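Local structure of Pre-mRNA-splicing factor SAD1 (Saccharomyces cerevisiae, 4MSX) at residues H119-N124 with F130-Q135; V69-L74 with V145-S150; L214-N219 with C230-W235. The protein promotes assembly of newly synthesized U4 snRNA into the U4/U6 snRNP and is required for pre-mRNA splicing, although it is a catalytically inactive relative of the deubiquitinases. All blocks are in the same frame, centred on the assembly; numbering follows the deposited sequence.

Contact 1. Residues H119-N124 with F130-Q135; sequences HHVFLN and FYMLPQ. With ZN (zinc ion), chain B.
H120 and L133 bond to each other just beyond the paired ends of two antiparallel strands, and the residue before H120, H119, binds zinc through ND1 at 2.2 Å; C94, C97 and H113 complete the Cys2His2 site. H120 is held by main chain and ring together: its carbonyl O accepts L133 N, while its ring N-H at ND1 returns a 2.7 Å bond to L133 O. That oxygen lies near the imidazole plane and is met on a lone pair in its own carbonyl plane. The other ring nitrogen, NE2, is hydrogen-bonded to N118 OD1, and the two bonds together fix the ring's rotation. The CD of P134, which follows a cis peptide bond, sits at the ring edge, 3.3 Å from H120 ND1. V121 forms a non-hydrogen-bonded pair with M132, and its CG2 lies 3.8 Å from M132 SD, the two side chains running alongside. F122 and Y131 make the hydrogen-bonded pair, F122 N to Y131 O and Y131 N to F122 O, both 2.9 Å. With CG beside its own backbone N (chi1 -68°), the F122 ring is set against L133, whose CD1 rests over one face, 4.0 Å from the ring centroid and displaced toward the rim. L123 turns to the V121 side of the sheet and places CD1 squarely over the F130 ring, 3.8 Å from its centroid. N124 ends the strand, with OD1 accepting the backbone N-H groups of T126 and S127 in the connecting turn. This hairpin forms part of the antiparallel sheet of the UBP-type zinc finger: strand 91-94 pairs with 121-124, strand 137-138 continues beyond 130-132, helix 109-116 packs on F122, L133 and P134, and helix 146-155 covers F130.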
loop_
_atom_site.group_PDB
_atom_site.type_symbol
_atom_site.label_atom_id
_atom_site.label_comp_id
_atom_site.label_asym_id
_atom_site.label_seq_id
_atom_site.Cartn_x
_atom_site.Cartn_y
_atom_site.Cartn_z
ATOM N N HIS A 119 -29.023 -17.103 14.187
ATOM C CA HIS A 119 -27.603 -17.173 13.660
ATOM C C HIS A 119 -26.756 -17.391 14.900
ATOM O O HIS A 119 -26.834 -16.607 15.837
ATOM C CB HIS A 119 -27.212 -15.855 12.883
ATOM C CG HIS A 119 -27.956 -15.674 11.600
ATOM N ND1 HIS A 119 -27.899 -14.522 10.852
ATOM C CD2 HIS A 119 -28.803 -16.501 10.939
ATOM C CE1 HIS A 119 -28.654 -14.647 9.771
ATOM N NE2 HIS A 119 -29.227 -15.835 9.812
ATOM N N HIS A 120 -25.983 -18.483 14.974
ATOM C CA HIS A 120 -25.430 -18.879 16.264
ATOM C C HIS A 120 -23.924 -18.924 16.371
ATOM O O HIS A 120 -23.429 -19.128 17.482
ATOM C CB HIS A 120 -26.024 -20.265 16.649
ATOM C CG HIS A 120 -27.518 -20.215 16.733
ATOM N ND1 HIS A 120 -28.171 -19.732 17.847
ATOM C CD2 HIS A 120 -28.479 -20.477 15.810
ATOM C CE1 HIS A 120 -29.480 -19.738 17.626
ATOM N NE2 HIS A 120 -29.694 -20.196 16.403
ATOM N N VAL A 121 -23.197 -18.696 15.262
ATOM C CA VAL A 121 -21.702 -18.790 15.330
ATOM C C VAL A 121 -21.100 -17.380 15.093
ATOM O O VAL A 121 -21.440 -16.758 14.087
ATOM C CB VAL A 121 -21.173 -19.760 14.229
ATOM C CG1 VAL A 121 -19.652 -20.084 14.439
ATOM C CG2 VAL A 121 -22.003 -21.052 14.234
ATOM N N PHE A 122 -20.293 -16.902 16.044
ATOM C CA PHE A 122 -19.753 -15.561 16.054
ATOM C C PHE A 122 -18.218 -15.607 16.183
ATOM O O PHE A 122 -17.648 -16.549 16.770
ATOM C CB PHE A 122 -20.321 -14.784 17.237
ATOM C CG PHE A 122 -21.797 -14.523 17.078
ATOM C CD1 PHE A 122 -22.714 -15.567 17.333
ATOM C CD2 PHE A 122 -22.260 -13.308 16.545
ATOM C CE1 PHE A 122 -24.089 -15.364 17.121
ATOM C CE2 PHE A 122 -23.611 -13.068 16.354
ATOM C CZ PHE A 122 -24.554 -14.100 16.652
ATOM N N LEU A 123 -17.571 -14.557 15.673
ATOM C CA LEU A 123 -16.148 -14.364 15.892
ATOM C C LEU A 123 -15.970 -13.091 16.681
ATOM O O LEU A 123 -16.450 -12.015 16.272
ATOM C CB LEU A 123 -15.426 -14.249 14.509
ATOM C CG LEU A 123 -13.949 -13.926 14.637
ATOM C CD1 LEU A 123 -13.099 -15.053 15.376
ATOM C CD2 LEU A 123 -13.419 -13.718 13.241
ATOM N N ASN A 124 -15.233 -13.146 17.777
ATOM C CA ASN A 124 -14.920 -11.905 18.473
ATOM C C ASN A 124 -13.833 -11.203 17.656
ATOM O O ASN A 124 -12.784 -11.808 17.462
ATOM C CB ASN A 124 -14.363 -12.186 19.886
ATOM C CG ASN A 124 -14.110 -10.918 20.675
ATOM O OD1 ASN A 124 -13.413 -10.006 20.209
ATOM N ND2 ASN A 124 -14.705 -10.826 21.871
ATOM N N PHE A 130 -13.853 -17.814 18.786
ATOM C CA PHE A 130 -15.159 -18.111 18.237
ATOM C C PHE A 130 -16.131 -18.518 19.350
ATOM O O PHE A 130 -15.744 -19.241 20.302
ATOM C CB PHE A 130 -15.057 -19.295 17.309
ATOM C CG PHE A 130 -14.265 -19.024 16.054
ATOM C CD1 PHE A 130 -12.881 -19.216 16.026
ATOM C CD2 PHE A 130 -14.912 -18.539 14.901
ATOM C CE1 PHE A 130 -12.165 -18.974 14.847
ATOM C CE2 PHE A 130 -14.177 -18.297 13.715
ATOM C CZ PHE A 130 -12.818 -18.520 13.707
ATOM N N TYR A 131 -17.386 -18.116 19.196
ATOM C CA TYR A 131 -18.396 -18.369 20.237
ATOM C C TYR A 131 -19.669 -18.850 19.615
ATOM O O TYR A 131 -20.051 -18.431 18.503
ATOM C CB TYR A 131 -18.684 -17.103 21.028
ATOM C CG TYR A 131 -17.541 -16.681 21.874
ATOM C CD1 TYR A 131 -17.406 -17.134 23.190
ATOM C CD2 TYR A 131 -16.524 -15.883 21.347
ATOM C CE1 TYR A 131 -16.310 -16.768 23.970
ATOM C CE2 TYR A 131 -15.445 -15.506 22.120
ATOM C CZ TYR A 131 -15.329 -15.959 23.420
ATOM O OH TYR A 131 -14.236 -15.586 24.165
ATOM N N MET A 132 -20.367 -19.696 20.372
ATOM C CA MET A 132 -21.717 -20.084 20.050
ATOM C C MET A 132 -22.640 -19.232 20.918
ATOM O O MET A 132 -22.400 -19.070 22.126
ATOM C CB MET A 132 -21.940 -21.560 20.409
ATOM C CG MET A 132 -21.251 -22.534 19.492
ATOM S SD MET A 132 -21.909 -22.428 17.808
ATOM C CE MET A 132 -21.212 -23.937 17.097
ATOM N N LEU A 133 -23.662 -18.676 20.298
ATOM C CA LEU A 133 -24.689 -17.895 21.028
ATOM C C LEU A 133 -26.056 -18.393 20.586
ATOM O O LEU A 133 -26.292 -18.641 19.393
ATOM C CB LEU A 133 -24.548 -16.373 20.767
ATOM C CG LEU A 133 -23.260 -15.654 21.216
ATOM C CD1 LEU A 133 -23.255 -14.146 20.808
ATOM C CD2 LEU A 133 -23.080 -15.763 22.716
ATOM N N PRO A 134 -27.025 -18.511 21.538
ATOM C CA PRO A 134 -27.029 -18.051 22.936
ATOM C C PRO A 134 -26.364 -18.991 23.951
ATOM O O PRO A 134 -26.358 -18.613 25.127
ATOM C CB PRO A 134 -28.538 -17.894 23.278
ATOM C CG PRO A 134 -29.260 -18.840 22.364
ATOM C CD PRO A 134 -28.351 -18.979 21.075
ATOM N N GLN A 135 -25.761 -20.111 23.530
ATOM C CA GLN A 135 -25.085 -20.987 24.505
ATOM C C GLN A 135 -24.090 -20.155 25.277
ATOM O O GLN A 135 -23.877 -20.370 26.447
ATOM C CB GLN A 135 -24.339 -22.156 23.842
ATOM C CG GLN A 135 -25.197 -23.146 23.075
ATOM C CD GLN A 135 -25.557 -22.700 21.652
ATOM O OE1 GLN A 135 -25.559 -21.478 21.295
ATOM N NE2 GLN A 135 -25.883 -23.696 20.816
HETATM ZN ZN ZN B . -26.361 -13.042 11.480
#

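Contact 2. Residues V69-L74 with V145-S150; sequences VVREKL and VQLLNS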
loop_
_atom_site.group_PDB
_atom_site.type_symbol
_atom_site.label_atom_id
_atom_site.label_comp_id
_atom_site.label_asym_id
_atom_site.label_seq_id
_atom_site.Cartn_x
_atom_site.Cartn_y
_atom_site.Cartn_z
ATOM N N VAL A 69 -22.371 -21.580 8.603
ATOM C CA VAL A 69 -21.436 -20.470 8.327
ATOM C C VAL A 69 -21.422 -20.188 6.836
ATOM O O VAL A 69 -21.475 -21.109 6.046
ATOM C CB VAL A 69 -20.035 -20.811 8.893
ATOM C CG1 VAL A 69 -18.964 -19.873 8.360
ATOM C CG2 VAL A 69 -20.085 -20.684 10.378
ATOM N N VAL A 70 -21.398 -18.907 6.433
ATOM C CA VAL A 70 -21.375 -18.586 5.013
ATOM C C VAL A 70 -20.147 -17.666 4.739
ATOM O O VAL A 70 -20.197 -16.453 4.932
ATOM C CB VAL A 70 -22.695 -17.889 4.525
ATOM C CG1 VAL A 70 -22.662 -17.757 2.977
ATOM C CG2 VAL A 70 -23.923 -18.713 4.926
ATOM N N ARG A 71 -19.043 -18.266 4.341
ATOM C CA ARG A 71 -17.798 -17.509 4.171
ATOM C C ARG A 71 -17.945 -16.357 3.186
ATOM O O ARG A 71 -17.376 -15.291 3.395
ATOM C CB ARG A 71 -16.671 -18.458 3.761
ATOM C CG ARG A 71 -16.226 -19.312 4.944
ATOM C CD ARG A 71 -14.987 -20.135 4.642
ATOM N NE ARG A 71 -15.231 -20.961 3.467
ATOM C CZ ARG A 71 -14.280 -21.605 2.802
ATOM N NH1 ARG A 71 -13.019 -21.518 3.206
ATOM N NH2 ARG A 71 -14.590 -22.296 1.712
ATOM N N GLU A 72 -18.723 -16.556 2.127
ATOM C CA GLU A 72 -18.875 -15.545 1.098
ATOM C C GLU A 72 -19.462 -14.250 1.669
ATOM O O GLU A 72 -19.363 -13.221 1.020
ATOM C CB GLU A 72 -19.768 -16.046 -0.049
ATOM C CG GLU A 72 -19.190 -17.240 -0.859
ATOM C CD GLU A 72 -19.238 -18.626 -0.130
ATOM O OE1 GLU A 72 -19.882 -18.776 0.954
ATOM O OE2 GLU A 72 -18.606 -19.580 -0.663
ATOM N N LYS A 73 -20.070 -14.279 2.863
ATOM C CA LYS A 73 -20.678 -13.064 3.388
ATOM C C LYS A 73 -19.699 -12.356 4.311
ATOM O O LYS A 73 -20.008 -11.313 4.849
ATOM C CB LYS A 73 -21.986 -13.413 4.136
ATOM C CG LYS A 73 -23.098 -13.701 3.116
ATOM C CD LYS A 73 -24.458 -13.830 3.772
ATOM C CE LYS A 73 -25.485 -14.368 2.788
ATOM N NZ LYS A 73 -25.394 -13.677 1.467
ATOM N N LEU A 74 -18.520 -12.937 4.529
ATOM C CA LEU A 74 -17.638 -12.416 5.582
ATOM C C LEU A 74 -16.611 -11.426 4.989
ATOM O O LEU A 74 -15.759 -11.821 4.174
ATOM C CB LEU A 74 -16.886 -13.560 6.256
ATOM C CG LEU A 74 -17.863 -14.640 6.764
ATOM C CD1 LEU A 74 -17.049 -15.708 7.468
ATOM C CD2 LEU A 74 -18.906 -13.953 7.718
ATOM N N VAL A 145 -10.029 -27.126 13.109
ATOM C CA VAL A 145 -11.183 -27.086 12.210
ATOM C C VAL A 145 -10.890 -26.220 11.009
ATOM O O VAL A 145 -10.682 -25.021 11.157
ATOM C CB VAL A 145 -12.446 -26.513 12.934
ATOM C CG1 VAL A 145 -13.677 -26.631 12.043
ATOM C CG2 VAL A 145 -12.650 -27.221 14.249
ATOM N N GLN A 146 -10.891 -26.833 9.831
ATOM C CA GLN A 146 -10.516 -26.181 8.596
ATOM C C GLN A 146 -11.334 -24.899 8.334
ATOM O O GLN A 146 -10.799 -23.847 7.960
ATOM C CB GLN A 146 -10.781 -27.143 7.448
ATOM C CG GLN A 146 -10.288 -26.653 6.100
ATOM C CD GLN A 146 -9.065 -27.429 5.613
ATOM O OE1 GLN A 146 -8.564 -28.334 6.303
ATOM N NE2 GLN A 146 -8.576 -27.080 4.417
ATOM N N LEU A 147 -12.648 -25.001 8.481
ATOM C CA LEU A 147 -13.515 -23.838 8.277
ATOM C C LEU A 147 -13.099 -22.695 9.196
ATOM O O LEU A 147 -13.015 -21.530 8.773
ATOM C CB LEU A 147 -14.982 -24.197 8.549
ATOM C CG LEU A 147 -15.940 -23.016 8.305
ATOM C CD1 LEU A 147 -16.141 -22.740 6.814
ATOM C CD2 LEU A 147 -17.281 -23.336 8.978
ATOM N N LEU A 148 -12.876 -23.005 10.461
ATOM C CA LEU A 148 -12.551 -21.969 11.427
ATOM C C LEU A 148 -11.139 -21.374 11.209
ATOM O O LEU A 148 -10.937 -20.146 11.364
ATOM C CB LEU A 148 -12.706 -22.494 12.840
ATOM C CG LEU A 148 -14.161 -22.888 13.206
ATOM C CD1 LEU A 148 -14.298 -23.228 14.693
ATOM C CD2 LEU A 148 -15.135 -21.781 12.815
ATOM N N ASN A 149 -10.164 -22.229 10.887
ATOM C CA ASN A 149 -8.829 -21.739 10.560
ATOM C C ASN A 149 -8.943 -20.724 9.422
ATOM O O ASN A 149 -8.315 -19.684 9.446
ATOM C CB ASN A 149 -7.906 -22.884 10.074
ATOM C CG ASN A 149 -7.497 -23.843 11.197
ATOM O OD1 ASN A 149 -7.406 -23.458 12.374
ATOM N ND2 ASN A 149 -7.243 -25.108 10.830
ATOM N N SER A 150 -9.683 -21.102 8.394
ATOM C CA SER A 150 -9.883 -20.291 7.203
ATOM C C SER A 150 -10.438 -18.916 7.591
ATOM O O SER A 150 -9.974 -17.886 7.111
ATOM C CB SER A 150 -10.899 -21.015 6.330
ATOM O OG SER A 150 -11.250 -20.312 5.168
#
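L147 divides its two methyls between V69 and R71, and this fork is the apolar heart of the contact. CD2 meets V69 tip to tip, 3.7 Å from V69 CB, while CD1 lies 3.6 Å from R71 CD, where the two side chains pass obliquely. One helical turn further on, S150 supplies the polar partner: R71 NH1 donates to S150 OG over 2.9 Å. The hydroxyl oxygen lies at the guanidinium edge, only 2° out of its plane, but the N-H points somewhat off it, with an angle of 144° at the hydrogen. R71 arrives there because its chain runs extended and then bends at CG-CD (chi3 -56°), which brings the aliphatic part past L147 and the guanidinium over to the serine. A chi1 of 177° points the S150 hydroxyl away from its own backbone N and out to R71. Behind these side chains, R71 begins a short 3-10 turn over residues 71-73, closed by K73 N to V70 O and L74 N to R71 O. V145 occupies the N-cap position of helix 146-155, and V69 and L74 also lean on I151 of that helix. V70 is tied by backbone hydrogen bonding to L95, beside the zinc ligand C94. A segment early in the chain is thus packed against the helix that follows the sheet, both within the predicted degenerate UBP-type zinc finger.

Contact 3. Residues L214-N219 with C230-W235; sequences LNHFDN and CVKKIW
The backbone leaves helix 206-214 at N215, the first residue with non-helical angles, and runs as an irregular loop towards helix 222-234, so that the carbonyl of N215 faces a lysine near the end of that second helix. Two consecutive helices are joined here by a loop in the ubiquitin-specific-protease (USP) family region, away from the zinc site, and K232 is the side chain that spans the gap between loop and second helix. Its NZ donates to N215 O at 2.9 Å and also to F212 O, a carbonyl in the last turn of helix 206-214. Two main-chain oxygens thus grip one ammonium group, and the lysine ties the end of the first helix and the start of the loop to the second helix. The aliphatic chain of K232 is extended until its final bond, where chi4 of -69° swings NZ aside; CE remains 3.7 Å from N215 O. K232 as a residue is buried, with Y156 also against its side chain, and the two carbonyls supply polar partners for its ammonium group. H216 lies next to it, with ND1 4.4 Å from K232 NZ. The two are near neighbours without a bond: H216 ND1 is hydrogen-bonded to Y156 OH, and a positive lysine so close would probably disfavour protonation of the imidazole. N215 directs its own amide ND2 back to H211 O, which holds the asparagine against the helix it has just left. At the lysine bond itself, the C=O...NZ angle at N215 O is 159°, with NZ tilted 20° from the carbonyl plane.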
loop_
_atom_site.group_PDB
_atom_site.type_symbol
_atom_site.label_atom_id
_atom_site.label_comp_id
_atom_site.label_asym_id
_atom_site.label_seq_id
_atom_site.Cartn_x
_atom_site.Cartn_y
_atom_site.Cartn_z
ATOM N N LEU A 214 5.727 -11.192 9.453
ATOM C CA LEU A 214 6.208 -12.245 10.407
ATOM C C LEU A 214 6.137 -11.826 11.860
ATOM O O LEU A 214 6.392 -12.641 12.753
ATOM C CB LEU A 214 7.664 -12.675 10.080
ATOM C CG LEU A 214 7.799 -13.311 8.701
ATOM C CD1 LEU A 214 9.291 -13.522 8.260
ATOM C CD2 LEU A 214 7.088 -14.634 8.678
ATOM N N ASN A 215 5.842 -10.559 12.120
ATOM C CA ASN A 215 5.717 -10.094 13.493
ATOM C C ASN A 215 4.315 -9.663 13.865
ATOM O O ASN A 215 3.487 -9.479 13.000
ATOM C CB ASN A 215 6.698 -8.981 13.721
ATOM C CG ASN A 215 8.122 -9.472 13.523
ATOM O OD1 ASN A 215 8.717 -10.032 14.441
ATOM N ND2 ASN A 215 8.623 -9.364 12.305
ATOM N N HIS A 216 4.063 -9.522 15.155
ATOM C CA HIS A 216 2.762 -9.074 15.624
ATOM C C HIS A 216 2.978 -7.740 16.277
ATOM O O HIS A 216 4.050 -7.464 16.787
ATOM C CB HIS A 216 2.160 -10.129 16.566
ATOM C CG HIS A 216 2.119 -11.476 15.925
ATOM N ND1 HIS A 216 1.213 -11.795 14.936
ATOM C CD2 HIS A 216 2.933 -12.555 16.050
ATOM C CE1 HIS A 216 1.440 -13.027 14.508
ATOM N NE2 HIS A 216 2.477 -13.514 15.171
ATOM N N PHE A 217 1.972 -6.896 16.259
ATOM C CA PHE A 217 2.225 -5.509 16.602
ATOM C C PHE A 217 1.215 -5.015 17.653
ATOM O O PHE A 217 0.805 -3.861 17.636
ATOM C CB PHE A 217 2.217 -4.639 15.304
ATOM C CG PHE A 217 3.351 -4.934 14.376
ATOM C CD1 PHE A 217 3.244 -5.924 13.437
ATOM C CD2 PHE A 217 4.542 -4.222 14.457
ATOM C CE1 PHE A 217 4.309 -6.220 12.570
ATOM C CE2 PHE A 217 5.606 -4.488 13.617
ATOM C CZ PHE A 217 5.508 -5.502 12.666
ATOM N N ASP A 218 0.850 -5.887 18.591
ATOM C CA ASP A 218 -0.086 -5.526 19.674
ATOM C C ASP A 218 0.497 -4.553 20.716
ATOM O O ASP A 218 -0.232 -3.909 21.483
ATOM C CB ASP A 218 -0.575 -6.786 20.375
ATOM C CG ASP A 218 -1.347 -7.695 19.449
ATOM O OD1 ASP A 218 -2.470 -7.310 19.037
ATOM O OD2 ASP A 218 -0.829 -8.794 19.137
ATOM N N ASN A 219 1.816 -4.441 20.713
ATOM C CA ASN A 219 2.531 -3.552 21.614
ATOM C C ASN A 219 3.079 -2.235 20.985
ATOM O O ASN A 219 3.835 -1.522 21.655
ATOM C CB ASN A 219 3.694 -4.352 22.201
ATOM C CG ASN A 219 4.410 -5.170 21.129
ATOM O OD1 ASN A 219 3.852 -6.147 20.595
ATOM N ND2 ASN A 219 5.627 -4.751 20.775
ATOM N N CYS A 230 -3.182 -4.410 7.244
ATOM C CA CYS A 230 -3.343 -4.146 5.800
ATOM C C CYS A 230 -2.271 -4.906 4.991
ATOM O O CYS A 230 -2.562 -5.507 3.934
ATOM C CB CYS A 230 -3.153 -2.649 5.508
ATOM S SG CYS A 230 -4.574 -1.659 6.198
ATOM N N VAL A 231 -1.024 -4.801 5.457
ATOM C CA VAL A 231 0.119 -5.417 4.718
ATOM C C VAL A 231 -0.063 -6.941 4.730
ATOM O O VAL A 231 0.090 -7.593 3.705
ATOM C CB VAL A 231 1.490 -5.015 5.323
ATOM C CG1 VAL A 231 2.641 -5.808 4.620
ATOM C CG2 VAL A 231 1.695 -3.485 5.212
ATOM N N LYS A 232 -0.474 -7.493 5.879
ATOM C CA LYS A 232 -0.743 -8.948 5.927
ATOM C C LYS A 232 -1.856 -9.393 4.979
ATOM O O LYS A 232 -1.772 -10.483 4.362
ATOM C CB LYS A 232 -1.087 -9.386 7.349
ATOM C CG LYS A 232 0.120 -9.259 8.325
ATOM C CD LYS A 232 -0.448 -9.404 9.776
ATOM C CE LYS A 232 0.531 -9.068 10.865
ATOM N NZ LYS A 232 1.548 -10.077 10.900
ATOM N N LYS A 233 -2.903 -8.571 4.825
ATOM C CA LYS A 233 -3.943 -8.943 3.873
ATOM C C LYS A 233 -3.502 -8.774 2.461
ATOM O O LYS A 233 -3.929 -9.547 1.595
ATOM C CB LYS A 233 -5.223 -8.060 4.102
ATOM C CG LYS A 233 -5.922 -8.467 5.419
ATOM C CD LYS A 233 -7.066 -7.458 5.792
ATOM C CE LYS A 233 -7.855 -8.022 7.004
ATOM N NZ LYS A 233 -8.923 -6.947 7.402
ATOM N N ILE A 234 -2.705 -7.712 2.177
ATOM C CA ILE A 234 -2.270 -7.501 0.780
ATOM C C ILE A 234 -1.567 -8.761 0.240
ATOM O O ILE A 234 -1.671 -9.099 -0.959
ATOM C CB ILE A 234 -1.344 -6.268 0.722
ATOM C CG1 ILE A 234 -2.242 -4.995 0.791
ATOM C CG2 ILE A 234 -0.408 -6.293 -0.535
ATOM C CD1 ILE A 234 -1.401 -3.722 1.087
ATOM N N TRP A 235 -0.869 -9.458 1.137
ATOM C CA TRP A 235 -0.091 -10.654 0.711
ATOM C C TRP A 235 -0.866 -11.975 0.894
ATOM O O TRP A 235 -0.342 -13.052 0.607
ATOM C CB TRP A 235 1.275 -10.705 1.442
ATOM C CG TRP A 235 2.184 -9.717 0.742
ATOM C CD1 TRP A 235 2.448 -8.411 1.101
ATOM C CD2 TRP A 235 2.867 -9.954 -0.475
ATOM N NE1 TRP A 235 3.314 -7.826 0.145
ATOM C CE2 TRP A 235 3.553 -8.761 -0.832
ATOM C CE3 TRP A 235 2.981 -11.080 -1.312
ATOM C CZ2 TRP A 235 4.361 -8.675 -2.016
ATOM C CZ3 TRP A 235 3.749 -10.999 -2.463
ATOM C CH2 TRP A 235 4.454 -9.804 -2.804
#

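In the fold
Contacts 1 and 2 belong to the same zinc-finger module. Their centres are 13 Å apart and they touch directly: F130 CZ lies 3.4 Å from L148 O, and V121 CB 4.1 Å from V69 CG2, so the hairpin packs against both segments of contact 2. Contact 1 carries one zinc ligand of four, whereas the V69 side chain in contact 2 is about 10 Å from the ion. Contact 3 lies in the USP region, its centre 26 Å from that of contact 1 and 20 Å from that of contact 2, with nearest atoms about 10 and 9 Å away. K233 of 230-235 nevertheless forms a salt bridge with D77, shortly after 69-74.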